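Precorrin-6Y C5,15-methyltransferase (Decarboxylating) (Geobacter metallireducens, PDB 3E05) probably methylates precorrin-6Y at C5 and C15 with decarboxylation, using S-adenosyl-methionine in cobalamin biosynthesis, this chain being its C-terminal domain. Local coordinates at residues E71-P74 with Q75-G78; G118-L121 with E122-I125; V152-L155 with E156-G159. All blocks are in the same frame, centred on the assembly; numbering follows the deposited sequence. Where two conformers were deposited one is given.

In the fold
All three contacts are local and follow one another along the chain; none nests in or crosses another. Interaction 1 closes the turn from strand 66-71 into helix 74-86. Interaction 2 closes the start of helix 121-131, after the loop that leaves strand 111-114, and interaction 3 ends helix 145-157 ahead of strand 161-173. The sheet order 3-2-1-4-5-7-6 is that of a class I methyltransferase domain. Arg-72 of interaction 1 packs on Gly-118 of interaction 2, bringing the two strand-to-helix loops together. Interactions 2 and 3 lie with centres about 13 Å apart, where Glu-122 and Ile-125 pack against Phe-154, Leu-155 and His-158, joining the two helices.

Interaction 1 (E71-P74 with Q75-G78)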
loop_
_atom_site.group_PDB
_atom_site.type_symbol
_atom_site.label_atom_id
_atom_site.label_comp_id
_atom_site.label_asym_id
_atom_site.label_seq_id
_atom_site.Cartn_x
_atom_site.Cartn_y
_atom_site.Cartn_z
ATOM N N GLU D 71 -19.007 -7.356 -24.221
ATOM C CA GLU D 71 -18.102 -6.263 -24.570
ATOM C C GLU D 71 -18.649 -5.436 -25.729
ATOM O O GLU D 71 -19.080 -5.989 -26.743
ATOM C CB GLU D 71 -16.707 -6.813 -24.883
ATOM C CG GLU D 71 -15.648 -5.785 -25.322
ATOM C CD GLU D 71 -15.459 -4.661 -24.318
ATOM O OE1 GLU D 71 -15.128 -4.935 -23.151
ATOM O OE2 GLU D 71 -15.657 -3.491 -24.701
ATOM N N ARG D 72 -18.640 -4.113 -25.554
ATOM C CA ARG D 72 -19.170 -3.174 -26.552
ATOM C C ARG D 72 -18.132 -2.692 -27.580
ATOM O O ARG D 72 -18.478 -2.409 -28.723
ATOM C CB ARG D 72 -19.845 -1.972 -25.854
ATOM C CG ARG D 72 -18.875 -1.012 -25.156
ATOM C CD ARG D 72 -19.592 -0.074 -24.205
ATOM N NE ARG D 72 -18.849 1.159 -23.943
ATOM C CZ ARG D 72 -17.927 1.303 -22.994
ATOM N NH1 ARG D 72 -17.613 0.290 -22.192
ATOM N NH2 ARG D 72 -17.316 2.471 -22.843
ATOM N N ASN D 73 -16.869 -2.604 -27.171
ATOM C CA ASN D 73 -15.808 -2.045 -28.012
ATOM C C ASN D 73 -15.271 -3.039 -29.055
ATOM O O ASN D 73 -14.745 -4.087 -28.683
ATOM C CB ASN D 73 -14.677 -1.510 -27.119
ATOM C CG ASN D 73 -13.685 -0.620 -27.864
ATOM O OD1 ASN D 73 -13.103 -1.008 -28.879
ATOM N ND2 ASN D 73 -13.466 0.574 -27.334
ATOM N N PRO D 74 -15.376 -2.687 -30.365
ATOM C CA PRO D 74 -14.884 -3.476 -31.515
ATOM C C PRO D 74 -13.401 -3.873 -31.459
ATOM O O PRO D 74 -13.043 -4.960 -31.923
ATOM C CB PRO D 74 -15.125 -2.546 -32.713
ATOM C CG PRO D 74 -16.226 -1.645 -32.290
ATOM C CD PRO D 74 -16.015 -1.430 -30.808
ATOM N N GLN D 75 -12.544 -3.014 -30.915
ATOM C CA GLN D 75 -11.127 -3.363 -30.768
ATOM C C GLN D 75 -10.946 -4.455 -29.708
ATOM O O GLN D 75 -10.145 -5.388 -29.884
ATOM C CB GLN D 75 -10.300 -2.132 -30.389
ATOM C CG GLN D 75 -8.800 -2.398 -30.349
ATOM C CD GLN D 75 -8.008 -1.278 -29.706
ATOM O OE1 GLN D 75 -8.566 -0.259 -29.289
ATOM N NE2 GLN D 75 -6.697 -1.464 -29.619
ATOM N N TYR D 76 -11.713 -4.342 -28.621
ATOM C CA TYR D 76 -11.619 -5.287 -27.518
ATOM C C TYR D 76 -12.243 -6.630 -27.885
ATOM O O TYR D 76 -11.835 -7.661 -27.355
ATOM C CB TYR D 76 -12.245 -4.736 -26.228
ATOM C CG TYR D 76 -11.702 -3.393 -25.734
ATOM C CD1 TYR D 76 -10.518 -2.846 -26.241
ATOM C CD2 TYR D 76 -12.365 -2.688 -24.727
ATOM C CE1 TYR D 76 -10.033 -1.619 -25.783
ATOM C CE2 TYR D 76 -11.885 -1.462 -24.259
ATOM C CZ TYR D 76 -10.720 -0.937 -24.791
ATOM O OH TYR D 76 -10.227 0.269 -24.335
ATOM N N LEU D 77 -13.223 -6.610 -28.790
ATOM C CA LEU D 77 -13.848 -7.839 -29.287
ATOM C C LEU D 77 -12.853 -8.758 -29.994
ATOM O O LEU D 77 -12.898 -9.989 -29.823
ATOM C CB LEU D 77 -15.015 -7.530 -30.214
ATOM C CG LEU D 77 -16.287 -6.928 -29.629
ATOM C CD1 LEU D 77 -17.140 -6.440 -30.780
ATOM C CD2 LEU D 77 -17.046 -7.922 -28.764
ATOM N N GLY D 78 -11.953 -8.149 -30.771
ATOM C CA GLY D 78 -10.889 -8.875 -31.455
ATOM C C GLY D 78 -9.875 -9.477 -30.502
ATOM O O GLY D 78 -9.420 -10.618 -30.714
#
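Asn-73 lays its amide over one face of the Tyr-76 ring, the two planes 16° apart and CG 3.9 Å above the ring plane. Asn-73 CB, 3.5 Å from Tyr-76 CD2, adds a CH-pi contact on that face. With CG anti to the backbone N (chi1 -166°), the same amide sends OD1 forward to accept from Gln-75 N at 2.9 Å, in the carbonyl plane: Asn-73 is the N-cap of helix 74-86. Its backbone O takes Leu-77 N at 2.9 Å and starts the helical bonding. Leu-77 folds back over this turn, CD2 lying 3.5 Å from Glu-71 O and CD1 3.8 Å from Pro-74 CA; beyond the turn it packs on Leu-94 and Glu-96 of strand 92-96. Glu-71 comes to the edge of the Tyr-76 ring, its carboxylate steeply turned from the ring plane. Its OE2 accepts from Asn-73 N at 2.9 Å through the anti lone pair, in a nearly straight bond, while OE1 takes Gly-50 N. One asparagine is thus gripped at both ends: a carboxylate holds its backbone N-H, and the capping bond together with the tyrosine face fixes the rotation of its amide.

Interaction 2 (G118-L121 with E122-I125); sequences GGML and EEII
Met-120 and Leu-121 start helix 121-131 with successive i to i+4 bonds, Met-120 O accepting from Ile-124 N and Leu-121 O from Ile-125 N, each at 2.9 Å. Just before them Gly-118 and Gly-119 both take positive phi (52° and 79°), a turn that suits glycine and brings the chain from strand 111-114 round to the helix. Met-120 holds the N-cap position. Its chain bends at both chi2 and chi3 and swings the methyl CE over the acid of Glu-123, 3.7 Å from Glu-123 CD. Glu-123 answers with a bend of its own (chi2 92°), which carries OE1 back to 3.4 Å from Met-120 CA; the two chains lie across one another at the helix start. On another side of the turn Leu-121 and Ile-125 run alongside, pointing the same way, with their CD1 atoms 3.8 Å apart. Ile-124 reaches back with CG1, 3.2 Å from Met-120 O, and its CD1 lies 4.1 Å from Met-120 CB. Helix 145-157 packs on this turn through Lys-150 against Leu-121 and Phe-154 against Ile-125, while Phe-98 meets Met-120. The methionine at the N-cap has no side-chain oxygen to cap with; Glu-123 instead folds its carboxylate back, OE1 standing 2.9 Å from Glu-123 N. The carboxylates of Glu-122 and Glu-123 in the opening turn would probably be favoured by the helix dipole.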
loop_
_atom_site.group_PDB
_atom_site.type_symbol
_atom_site.label_atom_id
_atom_site.label_comp_id
_atom_site.label_asym_id
_atom_site.label_seq_id
_atom_site.Cartn_x
_atom_site.Cartn_y
_atom_site.Cartn_z
ATOM N N GLY D 118 -19.364 1.385 -18.963
ATOM C CA GLY D 118 -19.627 2.333 -20.060
ATOM C C GLY D 118 -20.656 3.423 -19.775
ATOM O O GLY D 118 -21.482 3.742 -20.632
ATOM N N GLY D 119 -20.615 3.976 -18.567
ATOM C CA GLY D 119 -21.560 5.004 -18.134
ATOM C C GLY D 119 -22.923 4.477 -17.720
ATOM O O GLY D 119 -23.827 5.263 -17.442
ATOM N N MET D 120 -23.072 3.153 -17.657
ATOM C CA MET D 120 -24.369 2.526 -17.376
ATOM C C MET D 120 -24.403 1.734 -16.065
ATOM O O MET D 120 -25.093 0.717 -15.983
ATOM C CB MET D 120 -24.805 1.620 -18.548
ATOM C CG MET D 120 -24.968 2.325 -19.902
ATOM S SD MET D 120 -26.123 3.710 -19.865
ATOM C CE MET D 120 -27.681 2.852 -19.741
ATOM N N LEU D 121 -23.692 2.212 -15.045
ATOM C CA LEU D 121 -23.529 1.462 -13.788
ATOM C C LEU D 121 -24.836 1.151 -13.041
ATOM O O LEU D 121 -25.081 -0.002 -12.690
ATOM C CB LEU D 121 -22.506 2.130 -12.850
ATOM C CG LEU D 121 -22.234 1.399 -11.517
ATOM C CD1 LEU D 121 -21.669 0.005 -11.755
ATOM C CD2 LEU D 121 -21.337 2.217 -10.567
ATOM N N GLU D 122 -25.657 2.177 -12.807
ATOM C CA GLU D 122 -26.909 2.010 -12.072
ATOM C C GLU D 122 -27.847 1.061 -12.809
ATOM O O GLU D 122 -28.477 0.184 -12.206
ATOM C CB GLU D 122 -27.597 3.364 -11.858
ATOM C CG GLU D 122 -28.551 3.358 -10.671
ATOM C CD GLU D 122 -29.356 4.634 -10.533
ATOM O OE1 GLU D 122 -28.946 5.692 -11.065
ATOM O OE2 GLU D 122 -30.414 4.572 -9.879
ATOM N N GLU D 123 -27.917 1.246 -14.120
ATOM C CA GLU D 123 -28.778 0.450 -14.970
ATOM C C GLU D 123 -28.310 -1.003 -15.023
ATOM O O GLU D 123 -29.135 -1.920 -15.051
ATOM C CB GLU D 123 -28.851 1.063 -16.370
ATOM C CG GLU D 123 -29.511 2.445 -16.395
ATOM C CD GLU D 123 -28.536 3.623 -16.254
ATOM O OE1 GLU D 123 -27.346 3.429 -15.906
ATOM O OE2 GLU D 123 -28.978 4.769 -16.496
ATOM N N ILE D 124 -26.992 -1.209 -15.003
ATOM C CA ILE D 124 -26.425 -2.561 -14.969
ATOM C C ILE D 124 -26.710 -3.263 -13.641
ATOM O O ILE D 124 -27.112 -4.429 -13.643
ATOM C CB ILE D 124 -24.910 -2.576 -15.301
ATOM C CG1 ILE D 124 -24.696 -2.346 -16.793
ATOM C CG2 ILE D 124 -24.251 -3.913 -14.880
ATOM C CD1 ILE D 124 -23.264 -1.960 -17.166
ATOM N N ILE D 125 -26.506 -2.562 -12.520
ATOM C CA ILE D 125 -26.741 -3.141 -11.198
ATOM C C ILE D 125 -28.220 -3.511 -11.024
ATOM O O ILE D 125 -28.534 -4.608 -10.559
ATOM C CB ILE D 125 -26.163 -2.260 -10.041
ATOM C CG1 ILE D 125 -24.630 -2.418 -10.002
ATOM C CG2 ILE D 125 -26.728 -2.669 -8.678
ATOM C CD1 ILE D 125 -23.904 -1.457 -9.062
#

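Interaction 3 (V152-L155 with E156-G159); sequences VEFL and EDHG
Asp-157 lays the face of its carboxylate over Glu-153 O, which stands 3.1 Å from Asp-157 CG, a contact of two acceptors and not a hydrogen bond; CG anti to the carbonyl carbon (chi1 -78°) puts it there. Asp-157 OD2 comes more loosely to the edge of the Phe-154 ring, 4.5 Å from Phe-154 CD1. The His-158 ring, modelled in two conformers, meets Phe-154 O obliquely in the one described; in this conformer NE2 bonds Asp-126 OD2 of helix 121-131 and the ring packs on Ile-125. The helix is ending: Glu-156 N still bonds Val-152 O at 3.0 Å and Asp-157 N bonds Glu-153 O at 3.1 Å, but His-158 N is shared by two weak bonds, to Phe-154 O and Leu-155 O. Gly-159, at positive phi, is the C-prime residue of a Schellman motif: its N bonds Glu-156 O at 3.2 Å, and the next residue's N returns to Leu-155 O. Glu-156, extended beyond CG, lies alongside Val-152, with CD 4.0 Å from Val-152 CG1; Lys-179 of the second subunit packs on both residues. Asp-157 OD2 is 4.4 Å from Glu-153 OE2, which would probably raise one pKa slightly, solvent screening most of the repulsion.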
loop_
_atom_site.group_PDB
_atom_site.type_symbol
_atom_site.label_atom_id
_atom_site.label_comp_id
_atom_site.label_asym_id
_atom_site.label_seq_id
_atom_site.Cartn_x
_atom_site.Cartn_y
_atom_site.Cartn_z
ATOM N N VAL D 152 -21.040 1.076 -4.399
ATOM C CA VAL D 152 -21.424 0.764 -3.026
ATOM C C VAL D 152 -22.840 1.275 -2.712
ATOM O O VAL D 152 -23.636 0.557 -2.107
ATOM C CB VAL D 152 -20.356 1.247 -1.994
ATOM C CG1 VAL D 152 -20.793 0.956 -0.574
ATOM C CG2 VAL D 152 -19.038 0.538 -2.265
ATOM N N GLU D 153 -23.148 2.488 -3.169
ATOM C CA GLU D 153 -24.459 3.108 -2.967
ATOM C C GLU D 153 -25.610 2.302 -3.594
ATOM O O GLU D 153 -26.613 2.045 -2.934
ATOM C CB GLU D 153 -24.449 4.545 -3.504
ATOM C CG GLU D 153 -25.728 5.339 -3.221
ATOM C CD GLU D 153 -25.843 6.613 -4.047
ATOM O OE1 GLU D 153 -24.812 7.275 -4.304
ATOM O OE2 GLU D 153 -26.979 6.959 -4.435
ATOM N N PHE D 154 -25.452 1.900 -4.852
ATOM C CA PHE D 154 -26.502 1.153 -5.575
ATOM C C PHE D 154 -26.723 -0.259 -5.050
ATOM O O PHE D 154 -27.857 -0.713 -4.944
ATOM C CB PHE D 154 -26.238 1.110 -7.083
ATOM C CG PHE D 154 -26.077 2.462 -7.719
ATOM C CD1 PHE D 154 -26.806 3.566 -7.265
ATOM C CD2 PHE D 154 -25.203 2.632 -8.793
ATOM C CE1 PHE D 154 -26.643 4.816 -7.849
ATOM C CE2 PHE D 154 -25.045 3.877 -9.395
ATOM C CZ PHE D 154 -25.766 4.974 -8.921
ATOM N N LEU D 155 -25.637 -0.947 -4.724
ATOM C CA LEU D 155 -25.714 -2.295 -4.168
ATOM C C LEU D 155 -26.318 -2.312 -2.766
ATOM O O LEU D 155 -27.067 -3.226 -2.420
ATOM C CB LEU D 155 -24.326 -2.957 -4.153
ATOM C CG LEU D 155 -23.694 -3.351 -5.496
ATOM C CD1 LEU D 155 -22.212 -3.541 -5.303
ATOM C CD2 LEU D 155 -24.325 -4.604 -6.112
ATOM N N GLU D 156 -25.996 -1.305 -1.958
ATOM C CA GLU D 156 -26.607 -1.189 -0.632
ATOM C C GLU D 156 -28.089 -0.809 -0.674
ATOM O O GLU D 156 -28.854 -1.202 0.214
ATOM C CB GLU D 156 -25.809 -0.249 0.257
ATOM C CG GLU D 156 -24.519 -0.899 0.759
ATOM C CD GLU D 156 -23.812 -0.081 1.807
ATOM O OE1 GLU D 156 -24.047 1.148 1.864
ATOM O OE2 GLU D 156 -23.019 -0.674 2.569
ATOM N N ASP D 157 -28.478 -0.065 -1.709
ATOM C CA ASP D 157 -29.882 0.262 -1.981
ATOM C C ASP D 157 -30.726 -0.975 -2.254
ATOM O O ASP D 157 -31.920 -0.998 -1.927
ATOM C CB ASP D 157 -30.005 1.198 -3.188
ATOM C CG ASP D 157 -29.677 2.636 -2.858
ATOM O OD1 ASP D 157 -29.476 2.949 -1.662
ATOM O OD2 ASP D 157 -29.613 3.450 -3.808
ATOM N N HIS D 158 -30.107 -1.991 -2.860
ATOM C CA HIS D 158 -30.793 -3.234 -3.203
ATOM C C HIS D 158 -30.669 -4.289 -2.101
ATOM O O HIS D 158 -31.011 -5.445 -2.308
ATOM C CB HIS D 158 -30.278 -3.793 -4.536
ATOM C CG HIS D 158 -30.617 -2.950 -5.725
ATOM N ND1 HIS D 158 -31.914 -2.625 -6.066
ATOM C CD2 HIS D 158 -29.829 -2.390 -6.672
ATOM C CE1 HIS D 158 -31.906 -1.882 -7.158
ATOM N NE2 HIS D 158 -30.652 -1.725 -7.547
ATOM N N GLY D 159 -30.171 -3.882 -0.937
ATOM C CA GLY D 159 -30.094 -4.766 0.228
ATOM C C GLY D 159 -28.958 -5.772 0.258
ATOM O O GLY D 159 -29.026 -6.769 0.982
#